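Local coordinates for protein phosphopantothenoylcysteine decarboxylase (Cryptococcus neoformans, PDB 6EOA) that binds flavin mononucleotide and probably decarboxylates phosphopantothenoylcysteine in coenzyme A biosynthesis, at residues A[35-40]-A[61-66]; A[131-136]-A[166-171]. One frame throughout, in Å; residues are numbered along the deposited sequence.

In the fold
Contacts 1 and 2 are two strand pairings of one parallel sheet. Strands 35-41 and 133-139 are neighbours in it, so the two contacts join directly, for example through the hydrogen bond from Ile40 N to Val135 O at 2.7 Å. Contact 1 pairs 35-41 with 63-69, contact 2 pairs 133-139 with 169-173. Both are largely buried. Contact 1 has polar side chains, Arg36, Asp64 and Gln66, on one sheet face and an exposed start at Asn62. Contact 2 is apolar on both faces along its strand part, with polar side chains, Asp132 and Thr167, at its start. The side chain of Ile136 lies about 8 Å from the bound flavin mononucleotide, that of Leu39 about 13 Å.

Contact 1 of 2, residues A[35-40]-A[61-66]; sequences FRVVLI and PNIDVQ
Phe35 and Ile63 begin a parallel strand pairing that runs on to Val38 and Gln66. Phe35, Val37 and Leu39 carry the main-chain bonds to 61-66; Arg36, Val38 and Ile40 bond to 131-136. Phe35 N donates to Asn62 O, and Phe35 O accepts from Asp64 N at 2.8 Å. Val37 N then donates to Asp64 O at 2.9 Å, and Val37 O accepts from Gln66 N. Leu39 N closes the series on Gln66 O at 2.7 Å. Three carbonyls also have a CA-H near them: Ile63 CA at Phe35 O (3.3 Å), Val65 CA at Val37 O (3.2 Å) and Val38 CA at Gln66 O.

Phe35, Val37, Ile63 and Val65 share one face. Ile63 CG2 is anti to the backbone N. It reaches the edge of the Phe35 ring, near the ring plane, and meets Val37 CG2 at 3.9 Å. Val65 CG2 lies 3.6 Å from Val37 O. Helix 222-237 packs over this face, with Ala233 against Phe35 and Ile63, and Ile229 against Val37.

Arg36, Val38, Asp64 and Gln66 line the other face, where Trp130 of helix 123-130 touches all four. Arg36 and Asp64 are bridge partners, but their charged atoms do not meet: Arg36 NE is 5.0 Å from Asp64 OD2. Arg36 NH2 instead forms a salt bridge with Asp32. Gln66 OE1 accepts from Trp106 NE1.

Strands 35-41 and 63-69 are joined by helix 50-59 in a beta-alpha-beta unit. The main chain supplies the hydrogen bonds of this pairing, while the polar ends of Arg36 and Gln66 bond to residues beyond it.

Contact 2 of 2, residues A[131-136]-A[166-171]; sequences ADLVVI and STPVIV
Val134 and Val169 pair in parallel, and three main-chain bonds hold the strands. Val134 N donates to Pro168 O at 3.1 Å. Val134 O accepts from Ile170 N at 2.8 Å, and Ile136 N donates to Ile170 O at 2.7 Å. Ile136 O pairs with main-chain Cys172. Val135 turns its N-H and C=O to Val38 and Ile40. Before the strand, Thr167 OG1 makes a weak bond to Ala131 O. Asp132 N bonds to Arg36 O, while its OD2 takes Arg36 N.

Pro168 has no N-H to donate; its CD packs 3.3 Å from Asp132 O. The Leu133 side chain crosses that of Pro168 at about a right angle, with CD1 3.7 Å from Pro168 CG and touching Ile170 CG1. Phe232 of helix 222-237 packs on both Leu133 and Ile170.

On the other face, Ile136 CG1 sits beside the backbone N (chi1 -46°). Its CD1 fits against Val171 CG2 at 3.8 Å and Val169 CG1. Leu160 of helix 155-162 packs on Val134, Ile136 and Val169.

The parallel sheet, strand order 3-2-1-4-5-6, with helices on both faces, is Rossmann-like, consistent with an HFCD flavoprotein. Strand 133-139 leads into Ser140 and Ala141 of the flavin mononucleotide site.

Contact 1 of 2, residues A[35-40]-A[61-66]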
loop_
_atom_site.group_PDB
_atom_site.type_symbol
_atom_site.label_atom_id
_atom_site.label_comp_id
_atom_site.label_asym_id
_atom_site.label_seq_id
_atom_site.Cartn_x
_atom_site.Cartn_y
_atom_site.Cartn_z
ATOM N N PHE A 35 -20.316 20.840 -17.875
ATOM C CA PHE A 35 -19.201 19.905 -17.951
ATOM C C PHE A 35 -18.659 19.663 -16.553
ATOM O O PHE A 35 -18.372 20.612 -15.822
ATOM C CB PHE A 35 -18.104 20.442 -18.870
ATOM C CG PHE A 35 -16.999 19.461 -19.141
ATOM C CD1 PHE A 35 -15.737 19.646 -18.599
ATOM C CD2 PHE A 35 -17.222 18.355 -19.945
ATOM C CE1 PHE A 35 -14.718 18.744 -18.857
ATOM C CE2 PHE A 35 -16.209 17.452 -20.202
ATOM C CZ PHE A 35 -14.956 17.647 -19.658
ATOM N N ARG A 36 -18.518 18.396 -16.181
ATOM C CA ARG A 36 -18.180 18.044 -14.808
ATOM C C ARG A 36 -16.793 17.417 -14.699
ATOM O O ARG A 36 -16.515 16.375 -15.296
ATOM C CB ARG A 36 -19.242 17.104 -14.238
ATOM C CG ARG A 36 -20.613 17.761 -14.149
ATOM C CD ARG A 36 -21.726 16.765 -13.890
ATOM N NE ARG A 36 -22.955 17.447 -13.490
ATOM C CZ ARG A 36 -23.924 17.815 -14.323
ATOM N NH1 ARG A 36 -23.826 17.566 -15.624
ATOM N NH2 ARG A 36 -25.000 18.432 -13.851
ATOM N N VAL A 37 -15.929 18.073 -13.930
ATOM C CA VAL A 37 -14.551 17.638 -13.767
ATOM C C VAL A 37 -14.288 17.215 -12.334
ATOM O O VAL A 37 -14.596 17.950 -11.398
ATOM C CB VAL A 37 -13.549 18.753 -14.145
ATOM C CG1 VAL A 37 -12.129 18.226 -14.104
ATOM C CG2 VAL A 37 -13.857 19.310 -15.516
ATOM N N VAL A 38 -13.728 16.023 -12.167
ATOM C CA VAL A 38 -13.204 15.615 -10.875
ATOM C C VAL A 38 -11.698 15.835 -10.860
ATOM O O VAL A 38 -10.969 15.278 -11.681
ATOM C CB VAL A 38 -13.521 14.141 -10.557
ATOM C CG1 VAL A 38 -12.680 13.658 -9.383
ATOM C CG2 VAL A 38 -14.999 13.970 -10.262
ATOM N N LEU A 39 -11.234 16.668 -9.937
ATOM C CA LEU A 39 -9.804 16.892 -9.779
ATOM C C LEU A 39 -9.243 16.001 -8.673
ATOM O O LEU A 39 -9.675 16.082 -7.525
ATOM C CB LEU A 39 -9.518 18.360 -9.468
ATOM C CG LEU A 39 -8.062 18.699 -9.133
ATOM C CD1 LEU A 39 -7.163 18.599 -10.370
ATOM C CD2 LEU A 39 -7.961 20.078 -8.493
ATOM N N ILE A 40 -8.297 15.136 -9.025
ATOM C CA ILE A 40 -7.609 14.333 -8.024
ATOM C C ILE A 40 -6.255 14.955 -7.731
ATOM O O ILE A 40 -5.438 15.138 -8.635
ATOM C CB ILE A 40 -7.417 12.870 -8.467
ATOM C CG1 ILE A 40 -8.766 12.204 -8.734
ATOM C CG2 ILE A 40 -6.678 12.085 -7.392
ATOM C CD1 ILE A 40 -8.645 10.754 -9.180
ATOM N N PRO A 61 -17.652 29.408 -16.832
ATOM C CA PRO A 61 -19.121 29.459 -16.898
ATOM C C PRO A 61 -19.854 28.107 -16.895
ATOM O O PRO A 61 -20.789 27.948 -16.109
ATOM C CB PRO A 61 -19.387 30.205 -18.219
ATOM C CG PRO A 61 -18.076 30.211 -18.957
ATOM C CD PRO A 61 -17.032 30.216 -17.896
ATOM N N ASN A 62 -19.459 27.166 -17.748
ATOM C CA ASN A 62 -20.205 25.914 -17.890
ATOM C C ASN A 62 -19.458 24.694 -17.370
ATOM O O ASN A 62 -19.646 23.583 -17.867
ATOM C CB ASN A 62 -20.585 25.682 -19.354
ATOM C CG ASN A 62 -21.545 26.732 -19.881
ATOM O OD1 ASN A 62 -21.341 27.290 -20.960
ATOM N ND2 ASN A 62 -22.602 27.004 -19.122
ATOM N N ILE A 63 -18.612 24.906 -16.368
ATOM C CA ILE A 63 -17.828 23.825 -15.791
ATOM C C ILE A 63 -18.017 23.767 -14.281
ATOM O O ILE A 63 -17.927 24.788 -13.596
ATOM C CB ILE A 63 -16.320 23.983 -16.107
ATOM C CG1 ILE A 63 -16.088 24.065 -17.620
ATOM C CG2 ILE A 63 -15.514 22.837 -15.497
ATOM C CD1 ILE A 63 -14.647 24.336 -18.008
ATOM N N ASP A 64 -18.287 22.570 -13.769
ATOM C CA ASP A 64 -18.302 22.333 -12.329
ATOM C C ASP A 64 -17.133 21.439 -11.945
ATOM O O ASP A 64 -16.663 20.636 -12.752
ATOM C CB ASP A 64 -19.618 21.697 -11.880
ATOM C CG ASP A 64 -20.787 22.662 -11.952
ATOM O OD1 ASP A 64 -20.564 23.892 -11.856
ATOM O OD2 ASP A 64 -21.931 22.189 -12.105
ATOM N N VAL A 65 -16.662 21.577 -10.711
ATOM C CA VAL A 65 -15.520 20.798 -10.263
ATOM C C VAL A 65 -15.755 20.178 -8.891
ATOM O O VAL A 65 -16.296 20.814 -7.985
ATOM C CB VAL A 65 -14.231 21.660 -10.234
ATOM C CG1 VAL A 65 -14.410 22.884 -9.344
ATOM C CG2 VAL A 65 -13.037 20.831 -9.791
ATOM N N GLN A 66 -15.372 18.913 -8.761
ATOM C CA GLN A 66 -15.297 18.266 -7.464
ATOM C C GLN A 66 -13.859 17.814 -7.240
ATOM O O GLN A 66 -13.147 17.488 -8.190
ATOM C CB GLN A 66 -16.271 17.092 -7.375
ATOM C CG GLN A 66 -17.727 17.520 -7.244
ATOM C CD GLN A 66 -17.948 18.466 -6.078
ATOM O OE1 GLN A 66 -17.582 18.165 -4.938
ATOM N NE2 GLN A 66 -18.547 19.620 -6.356
#

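Contact 2 of 2, residues A[131-136]-A[166-171]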
loop_
_atom_site.group_PDB
_atom_site.type_symbol
_atom_site.label_atom_id
_atom_site.label_comp_id
_atom_site.label_asym_id
_atom_site.label_seq_id
_atom_site.Cartn_x
_atom_site.Cartn_y
_atom_site.Cartn_z
ATOM N N ALA A 131 -18.651 12.419 -12.897
ATOM C CA ALA A 131 -17.524 12.937 -13.675
ATOM C C ALA A 131 -17.664 12.768 -15.189
ATOM O O ALA A 131 -18.010 11.692 -15.682
ATOM C CB ALA A 131 -16.238 12.276 -13.208
ATOM N N ASP A 132 -17.387 13.846 -15.917
ATOM C CA ASP A 132 -17.245 13.793 -17.369
ATOM C C ASP A 132 -15.770 13.674 -17.715
ATOM O O ASP A 132 -15.400 13.229 -18.800
ATOM C CB ASP A 132 -17.846 15.037 -18.029
ATOM C CG ASP A 132 -19.342 15.132 -17.837
ATOM O OD1 ASP A 132 -20.011 14.077 -17.861
ATOM O OD2 ASP A 132 -19.849 16.260 -17.659
ATOM N N LEU A 133 -14.932 14.086 -16.770
ATOM C CA LEU A 133 -13.487 14.061 -16.939
ATOM C C LEU A 133 -12.820 13.906 -15.580
ATOM O O LEU A 133 -13.275 14.475 -14.588
ATOM C CB LEU A 133 -13.002 15.337 -17.636
ATOM C CG LEU A 133 -11.490 15.560 -17.762
ATOM C CD1 LEU A 133 -10.845 14.492 -18.636
ATOM C CD2 LEU A 133 -11.189 16.955 -18.302
ATOM N N VAL A 134 -11.754 13.116 -15.531
ATOM C CA VAL A 134 -10.959 12.992 -14.317
ATOM C C VAL A 134 -9.553 13.511 -14.576
ATOM O O VAL A 134 -8.875 13.053 -15.496
ATOM C CB VAL A 134 -10.894 11.537 -13.815
ATOM C CG1 VAL A 134 -9.980 11.435 -12.604
ATOM C CG2 VAL A 134 -12.288 11.033 -13.472
ATOM N N VAL A 135 -9.125 14.478 -13.772
ATOM C CA VAL A 135 -7.793 15.058 -13.914
ATOM C C VAL A 135 -6.962 14.822 -12.655
ATOM O O VAL A 135 -7.333 15.248 -11.563
ATOM C CB VAL A 135 -7.863 16.570 -14.209
ATOM C CG1 VAL A 135 -6.478 17.120 -14.517
ATOM C CG2 VAL A 135 -8.812 16.841 -15.377
ATOM N N ILE A 136 -5.838 14.133 -12.815
ATOM C CA ILE A 136 -4.935 13.892 -11.702
ATOM C C ILE A 136 -3.803 14.911 -11.729
ATOM O O ILE A 136 -2.834 14.757 -12.469
ATOM C CB ILE A 136 -4.356 12.474 -11.744
ATOM C CG1 ILE A 136 -5.463 11.456 -12.015
ATOM C CG2 ILE A 136 -3.654 12.164 -10.439
ATOM C CD1 ILE A 136 -4.953 10.043 -12.179
ATOM N N SER A 166 -16.025 5.397 -20.739
ATOM C CA SER A 166 -16.721 6.623 -21.100
ATOM C C SER A 166 -15.911 7.839 -20.678
ATOM O O SER A 166 -15.757 8.794 -21.439
ATOM C CB SER A 166 -18.100 6.667 -20.436
ATOM O OG SER A 166 -18.662 5.373 -20.339
ATOM N N THR A 167 -15.396 7.782 -19.454
ATOM C CA THR A 167 -14.714 8.915 -18.844
ATOM C C THR A 167 -13.212 8.951 -19.135
ATOM O O THR A 167 -12.479 8.030 -18.776
ATOM C CB THR A 167 -14.918 8.923 -17.314
ATOM O OG1 THR A 167 -16.320 8.933 -17.013
ATOM C CG2 THR A 167 -14.265 10.144 -16.695
ATOM N N PRO A 168 -12.750 10.025 -19.793
ATOM C CA PRO A 168 -11.320 10.241 -20.036
ATOM C C PRO A 168 -10.553 10.624 -18.765
ATOM O O PRO A 168 -11.130 11.172 -17.825
ATOM C CB PRO A 168 -11.306 11.391 -21.048
ATOM C CG PRO A 168 -12.600 12.104 -20.833
ATOM C CD PRO A 168 -13.586 11.042 -20.455
ATOM N N VAL A 169 -9.258 10.328 -18.745
ATOM C CA VAL A 169 -8.416 10.636 -17.598
ATOM C C VAL A 169 -7.154 11.363 -18.032
ATOM O O VAL A 169 -6.455 10.915 -18.941
ATOM C CB VAL A 169 -8.010 9.363 -16.824
ATOM C CG1 VAL A 169 -7.031 9.708 -15.706
ATOM C CG2 VAL A 169 -9.235 8.665 -16.268
ATOM N N ILE A 170 -6.867 12.486 -17.382
ATOM C CA ILE A 170 -5.632 13.212 -17.631
ATOM C C ILE A 170 -4.714 13.127 -16.419
ATOM O O ILE A 170 -5.076 13.550 -15.324
ATOM C CB ILE A 170 -5.892 14.686 -17.959
ATOM C CG1 ILE A 170 -6.784 14.804 -19.199
ATOM C CG2 ILE A 170 -4.577 15.414 -18.173
ATOM C CD1 ILE A 170 -7.206 16.221 -19.509
ATOM N N VAL A 171 -3.522 12.579 -16.627
ATOM C CA VAL A 171 -2.548 12.435 -15.556
ATOM C C VAL A 171 -1.401 13.430 -15.718
ATOM O O VAL A 171 -0.762 13.489 -16.764
ATOM C CB VAL A 171 -1.982 11.010 -15.509
ATOM C CG1 VAL A 171 -1.134 10.825 -14.268
ATOM C CG2 VAL A 171 -3.113 10.004 -15.528
#